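Local coordinates for protein putative agmatine deiminase (Streptococcus mutans, PDB 2EWO) that probably hydrolyses agmatine to N-carbamoylputrescine and ammonia as a member of the guanidino-group-modifying enzyme superfamily, at residues W31-D36 with C65-Q70; D36-G41 with N93-I98. One frame throughout, in Å; residues are numbered along the deposited sequence.

Interaction 1 of 2, residues W31-D36 with C65-Q70; sequences WPWRND and CVPPLQ
Trp-31 packs against Val-66, the last residue of strand 62-66, and on to Gln-70, in the turn that follows. Its CB lies 3.4 Å from Val-66 CG1, with Pro-67 CD also close, at 4.1 Å. CG of Trp-31 is anti to the backbone N (chi1 -170°), which sets it near the same valine methyl, 3.6 Å from Val-66 CG1. The two side chains run side by side and point the same way. Beyond CG, the two sides of the indole meet different partners. CD2 and CE3 stay with Val-66 CG1. CD1 and NE1 of Trp-31 turn to Gln-70, with NE1 3.9 Å from Gln-70 CB. The Gln-70 amide plane is 11° from the ring plane, but CB, not the amide, touches the indole.

Trp-33 continues the contact. Its CD1 is 4.0 Å from Pro-67 CG, and its CB is 4.0 Å from Gln-70 OE1. Trp-33 NE1 donates a hydrogen bond to Asn-93 O, in the loop after strand 86-90. Trp-31 NE1 has a weak hydrogen bond to Gln-46 OE1 on helix 43-57, and Ala-74 of helix 71-79 also touches this ring.

No hydrogen bond joins 31-36 to 65-70. The loop after strand 24-29 thus packs on the end of the neighbouring parallel strand 62-66 by burial of apolar surface, while the indole N-H groups are satisfied by other parts of the fold.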
loop_
_atom_site.group_PDB
_atom_site.type_symbol
_atom_site.label_atom_id
_atom_site.label_comp_id
_atom_site.label_asym_id
_atom_site.label_seq_id
_atom_site.Cartn_x
_atom_site.Cartn_y
_atom_site.Cartn_z
ATOM N N TRP A 31 -13.078 10.548 0.679
ATOM C CA TRP A 31 -13.205 9.983 2.016
ATOM C C TRP A 31 -11.992 10.286 2.878
ATOM O O TRP A 31 -10.884 9.858 2.575
ATOM C CB TRP A 31 -13.381 8.475 1.913
ATOM C CG TRP A 31 -13.767 7.810 3.199
ATOM C CD1 TRP A 31 -12.942 7.156 4.079
ATOM C CD2 TRP A 31 -15.095 7.664 3.711
ATOM N NE1 TRP A 31 -13.684 6.603 5.102
ATOM C CE2 TRP A 31 -15.005 6.902 4.899
ATOM C CE3 TRP A 31 -16.355 8.104 3.277
ATOM C CZ2 TRP A 31 -16.128 6.569 5.655
ATOM C CZ3 TRP A 31 -17.469 7.773 4.025
ATOM C CH2 TRP A 31 -17.349 7.011 5.204
ATOM N N PRO A 32 -12.191 11.011 3.982
ATOM C CA PRO A 32 -11.109 11.376 4.898
ATOM C C PRO A 32 -10.476 10.185 5.587
ATOM O O PRO A 32 -11.174 9.264 6.014
ATOM C CB PRO A 32 -11.802 12.301 5.885
ATOM C CG PRO A 32 -13.175 11.698 5.969
ATOM C CD PRO A 32 -13.489 11.460 4.510
ATOM N N TRP A 33 -9.151 10.207 5.701
ATOM C CA TRP A 33 -8.447 9.106 6.353
ATOM C C TRP A 33 -7.161 9.473 7.103
ATOM O O TRP A 33 -6.927 8.968 8.199
ATOM C CB TRP A 33 -8.129 7.988 5.332
ATOM C CG TRP A 33 -7.196 8.417 4.235
ATOM C CD1 TRP A 33 -7.528 9.102 3.097
ATOM C CD2 TRP A 33 -5.764 8.327 4.243
ATOM N NE1 TRP A 33 -6.391 9.454 2.407
ATOM C CE2 TRP A 33 -5.296 8.995 3.089
ATOM C CE3 TRP A 33 -4.829 7.755 5.122
ATOM C CZ2 TRP A 33 -3.935 9.109 2.788
ATOM C CZ3 TRP A 33 -3.470 7.872 4.820
ATOM C CH2 TRP A 33 -3.040 8.545 3.665
ATOM N N ARG A 34 -6.341 10.357 6.546
ATOM C CA ARG A 34 -5.069 10.671 7.194
ATOM C C ARG A 34 -5.112 11.320 8.579
ATOM O O ARG A 34 -5.809 12.307 8.800
ATOM C CB ARG A 34 -4.196 11.501 6.256
ATOM C CG ARG A 34 -4.773 12.836 5.876
ATOM C CD ARG A 34 -3.866 13.502 4.866
ATOM N NE ARG A 34 -2.468 13.443 5.284
ATOM C CZ ARG A 34 -1.440 13.491 4.445
ATOM N NH1 ARG A 34 -1.656 13.595 3.139
ATOM N NH2 ARG A 34 -0.197 13.420 4.908
ATOM N N ASN A 35 -4.342 10.752 9.506
ATOM C CA ASN A 35 -4.267 11.251 10.882
ATOM C C ASN A 35 -3.464 12.555 10.994
ATOM O O ASN A 35 -3.447 13.200 12.043
ATOM C CB ASN A 35 -3.633 10.186 11.779
ATOM C CG ASN A 35 -4.285 8.840 11.619
ATOM O OD1 ASN A 35 -5.043 8.620 10.670
ATOM N ND2 ASN A 35 -3.986 7.918 12.534
ATOM N N ASP A 36 -2.790 12.921 9.908
ATOM C CA ASP A 36 -1.985 14.132 9.852
ATOM C C ASP A 36 -2.917 15.327 9.935
ATOM O O ASP A 36 -2.526 16.389 10.402
ATOM C CB ASP A 36 -1.224 14.217 8.521
ATOM C CG ASP A 36 -0.318 13.023 8.269
ATOM O OD1 ASP A 36 -0.814 11.864 8.332
ATOM O OD2 ASP A 36 0.893 13.246 7.988
ATOM N N CYS A 65 -16.128 8.081 -3.319
ATOM C CA CYS A 65 -14.880 7.397 -3.678
ATOM C C CYS A 65 -13.940 7.201 -2.506
ATOM O O CYS A 65 -13.354 8.162 -2.022
ATOM C CB CYS A 65 -14.152 8.195 -4.744
ATOM S SG CYS A 65 -15.257 8.803 -5.987
ATOM N N VAL A 66 -13.757 5.970 -2.048
ATOM C CA VAL A 66 -12.864 5.808 -0.912
ATOM C C VAL A 66 -11.630 4.951 -1.178
ATOM O O VAL A 66 -11.658 4.010 -1.987
ATOM C CB VAL A 66 -13.633 5.267 0.342
ATOM C CG1 VAL A 66 -15.014 5.887 0.392
ATOM C CG2 VAL A 66 -13.719 3.749 0.328
ATOM N N PRO A 67 -10.506 5.312 -0.537
ATOM C CA PRO A 67 -9.265 4.571 -0.695
ATOM C C PRO A 67 -9.569 3.132 -0.373
ATOM O O PRO A 67 -10.464 2.862 0.412
ATOM C CB PRO A 67 -8.355 5.222 0.337
ATOM C CG PRO A 67 -8.729 6.651 0.204
ATOM C CD PRO A 67 -10.250 6.589 0.155
ATOM N N PRO A 68 -8.840 2.196 -0.997
ATOM C CA PRO A 68 -8.934 0.740 -0.865
ATOM C C PRO A 68 -8.882 0.220 0.566
ATOM O O PRO A 68 -9.434 -0.833 0.866
ATOM C CB PRO A 68 -7.749 0.260 -1.679
ATOM C CG PRO A 68 -7.694 1.283 -2.771
ATOM C CD PRO A 68 -7.841 2.557 -2.018
ATOM N N LEU A 69 -8.216 0.962 1.442
ATOM C CA LEU A 69 -8.067 0.568 2.845
ATOM C C LEU A 69 -9.288 0.801 3.731
ATOM O O LEU A 69 -9.456 0.133 4.749
ATOM C CB LEU A 69 -6.875 1.300 3.445
ATOM C CG LEU A 69 -5.542 0.864 2.863
ATOM C CD1 LEU A 69 -4.459 1.784 3.361
ATOM C CD2 LEU A 69 -5.271 -0.579 3.259
ATOM N N GLN A 70 -10.120 1.764 3.353
ATOM C CA GLN A 70 -11.330 2.084 4.104
ATOM C C GLN A 70 -12.534 1.853 3.206
ATOM O O GLN A 70 -13.521 2.572 3.314
ATOM C CB GLN A 70 -11.343 3.561 4.531
ATOM C CG GLN A 70 -10.250 4.002 5.494
ATOM C CD GLN A 70 -8.850 3.844 4.918
ATOM O OE1 GLN A 70 -8.541 4.347 3.828
ATOM N NE2 GLN A 70 -7.991 3.150 5.658
#

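Interaction 2 of 2, residues D36-G41 with N93-I98; sequences DNWRLG and NDDAWI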
loop_
_atom_site.group_PDB
_atom_site.type_symbol
_atom_site.label_atom_id
_atom_site.label_comp_id
_atom_site.label_asym_id
_atom_site.label_seq_id
_atom_site.Cartn_x
_atom_site.Cartn_y
_atom_site.Cartn_z
ATOM N N ASP A 36 -2.790 12.921 9.908
ATOM C CA ASP A 36 -1.985 14.132 9.852
ATOM C C ASP A 36 -2.917 15.327 9.935
ATOM O O ASP A 36 -2.526 16.389 10.402
ATOM C CB ASP A 36 -1.224 14.217 8.521
ATOM C CG ASP A 36 -0.318 13.023 8.269
ATOM O OD1 ASP A 36 -0.814 11.864 8.332
ATOM O OD2 ASP A 36 0.893 13.246 7.988
ATOM N N ASN A 37 -4.151 15.156 9.465
ATOM C CA ASN A 37 -5.102 16.256 9.467
ATOM C C ASN A 37 -6.392 16.036 10.259
ATOM O O ASN A 37 -6.902 16.969 10.873
ATOM C CB ASN A 37 -5.460 16.618 8.030
ATOM C CG ASN A 37 -6.441 17.759 7.951
ATOM O OD1 ASN A 37 -7.282 17.800 7.051
ATOM N ND2 ASN A 37 -6.339 18.699 8.880
ATOM N N TRP A 38 -6.925 14.819 10.244
ATOM C CA TRP A 38 -8.162 14.539 10.958
ATOM C C TRP A 38 -7.932 13.857 12.299
ATOM O O TRP A 38 -7.226 12.853 12.391
ATOM C CB TRP A 38 -9.088 13.691 10.087
ATOM C CG TRP A 38 -9.256 14.234 8.689
ATOM C CD1 TRP A 38 -8.589 13.835 7.571
ATOM C CD2 TRP A 38 -10.146 15.280 8.270
ATOM N NE1 TRP A 38 -9.008 14.560 6.482
ATOM C CE2 TRP A 38 -9.963 15.454 6.882
ATOM C CE3 TRP A 38 -11.076 16.087 8.933
ATOM C CZ2 TRP A 38 -10.678 16.399 6.143
ATOM C CZ3 TRP A 38 -11.789 17.030 8.195
ATOM C CH2 TRP A 38 -11.585 17.176 6.814
ATOM N N ARG A 39 -8.548 14.406 13.343
ATOM C CA ARG A 39 -8.387 13.867 14.684
ATOM C C ARG A 39 -9.083 12.539 14.868
ATOM O O ARG A 39 -9.981 12.185 14.111
ATOM C CB ARG A 39 -8.912 14.859 15.715
ATOM C CG ARG A 39 -10.424 14.968 15.768
ATOM C CD ARG A 39 -10.850 16.100 16.699
ATOM N NE ARG A 39 -12.297 16.168 16.844
ATOM C CZ ARG A 39 -12.980 15.488 17.754
ATOM N NH1 ARG A 39 -12.353 14.692 18.609
ATOM N NH2 ARG A 39 -14.295 15.596 17.794
ATOM N N LEU A 40 -8.646 11.816 15.890
ATOM C CA LEU A 40 -9.212 10.518 16.217
ATOM C C LEU A 40 -9.305 9.576 15.016
ATOM O O LEU A 40 -10.383 9.093 14.673
ATOM C CB LEU A 40 -10.600 10.697 16.850
ATOM C CG LEU A 40 -10.699 11.210 18.295
ATOM C CD1 LEU A 40 -9.915 10.283 19.222
ATOM C CD2 LEU A 40 -10.162 12.618 18.385
ATOM N N GLY A 41 -8.173 9.318 14.376
ATOM C CA GLY A 41 -8.161 8.420 13.235
ATOM C C GLY A 41 -9.102 8.795 12.109
ATOM O O GLY A 41 -9.291 8.012 11.177
ATOM N N ASN A 93 -6.569 8.705 -2.580
ATOM C CA ASN A 93 -6.411 10.154 -2.481
ATOM C C ASN A 93 -5.593 10.464 -1.252
ATOM O O ASN A 93 -5.647 9.735 -0.261
ATOM C CB ASN A 93 -7.765 10.833 -2.340
ATOM C CG ASN A 93 -8.470 10.444 -1.054
ATOM O OD1 ASN A 93 -8.026 10.801 0.040
ATOM N ND2 ASN A 93 -9.568 9.693 -1.179
ATOM N N ASP A 94 -4.846 11.556 -1.303
ATOM C CA ASP A 94 -4.021 11.946 -0.165
ATOM C C ASP A 94 -4.860 12.634 0.898
ATOM O O ASP A 94 -4.508 12.632 2.083
ATOM C CB ASP A 94 -2.896 12.858 -0.641
ATOM C CG ASP A 94 -1.984 12.168 -1.633
ATOM O OD1 ASP A 94 -1.405 11.126 -1.250
ATOM O OD2 ASP A 94 -1.863 12.662 -2.778
ATOM N N ASP A 95 -5.964 13.224 0.446
ATOM C CA ASP A 95 -6.917 13.904 1.310
ATOM C C ASP A 95 -8.227 14.102 0.574
ATOM O O ASP A 95 -8.235 14.247 -0.649
ATOM C CB ASP A 95 -6.387 15.250 1.773
ATOM C CG ASP A 95 -6.745 15.523 3.206
ATOM O OD1 ASP A 95 -7.318 14.612 3.841
ATOM O OD2 ASP A 95 -6.459 16.626 3.708
ATOM N N ALA A 96 -9.325 14.123 1.333
ATOM C CA ALA A 96 -10.672 14.258 0.770
ATOM C C ALA A 96 -11.105 15.680 0.431
ATOM O O ALA A 96 -11.720 16.336 1.255
ATOM C CB ALA A 96 -11.682 13.630 1.724
ATOM N N TRP A 97 -10.797 16.152 -0.776
ATOM C CA TRP A 97 -11.195 17.497 -1.197
ATOM C C TRP A 97 -11.561 17.540 -2.688
ATOM O O TRP A 97 -11.111 18.403 -3.450
ATOM C CB TRP A 97 -10.093 18.512 -0.876
ATOM C CG TRP A 97 -9.721 18.486 0.581
ATOM C CD1 TRP A 97 -8.687 17.798 1.147
ATOM C CD2 TRP A 97 -10.452 19.075 1.669
ATOM N NE1 TRP A 97 -8.732 17.915 2.515
ATOM C CE2 TRP A 97 -9.805 18.693 2.863
ATOM C CE3 TRP A 97 -11.594 19.883 1.750
ATOM C CZ2 TRP A 97 -10.263 19.091 4.129
ATOM C CZ3 TRP A 97 -12.050 20.278 3.012
ATOM C CH2 TRP A 97 -11.384 19.881 4.181
ATOM N N ILE A 98 -12.408 16.596 -3.079
ATOM C CA ILE A 98 -12.861 16.463 -4.454
ATOM C C ILE A 98 -13.187 17.806 -5.110
ATOM O O ILE A 98 -13.147 17.934 -6.334
ATOM C CB ILE A 98 -14.112 15.551 -4.526
ATOM C CG1 ILE A 98 -14.579 15.402 -5.977
ATOM C CG2 ILE A 98 -15.220 16.113 -3.647
ATOM C CD1 ILE A 98 -13.676 14.535 -6.814
#
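Trp-38 and Asp-95 form the hydrogen bond between 36-41 and 93-98, in the loops that follow strands 24-29 and 86-90 of one sheet of the peptidyl-arginine deiminase-type family domain. Trp-38 NE1 donates to Asp-95 OD1 over 3.1 Å, and the N-H...O angle is 159°. The acceptor sits close to the indole plane and uses the syn lone pair of OD1. Trp-38 CG is anti to the carbonyl carbon (chi1 -49°), and the far end of its ring comes nearer to the other loop than its base.

Asp-95 is also bonded within its own loop. Trp-97 NE1 donates to Asp-95 OD2 at 2.9 Å. This oxygen lies almost in the plane of the Trp-97 ring, but the N-H meets it from well above the carboxylate plane. A weak bond runs from Ala-96 N to Asp-95 OD1. Ala-96 is the centre of an inverse gamma turn, whose weak Trp-97 N to Asp-95 O bond brings Asp-95 and Trp-97 close.

The aromatic contact is tip to tip. Trp-38 CZ2 is 3.4 Å from Trp-97 CZ2. The planes are nearly parallel, at 17°, but the rings are slid apart and barely overlap, with six-membered centroids 5.6 Å apart. Trp-123 packs edge-to-face with Trp-97, and Ala-45 of helix 43-57 touches Trp-38.

Asn-37 OD1 comes within 3.6 Å of Asp-95 OD2, a contact of two acceptor oxygens, and the amide and carboxylate groups are steeply inclined. The same OD1 stands over one face of the Trp-38 ring, toward the rim.

Both carboxylate oxygens thus accept an indole N-H, one from each loop. Asp-95 fixes the two tryptophans relative to each other and leaves their six-membered rings in contact.

Strand 24-29 leads into 31-36, which runs on into 36-41 and shares Asp-36 with it. Helix 43-57 and strand 62-66 follow. Interaction 1 then closes the first loop, bringing 65-70 back to 31-36. The chain continues through helix 71-79 and strand 86-90, and interaction 2 closes a longer loop when 93-98 reaches 36-41. The segments alternate along the chain, so the two loops cross. Strands 24-29, 62-66 and 86-90 lie parallel in one sheet, and both contacts join the ends of these strands or the loops that follow them. The contact centres are about 7 Å apart. The backbone O of Asp-94 probably accepts a hydrogen bond from Arg-34 NH1, which ties the two interactions together.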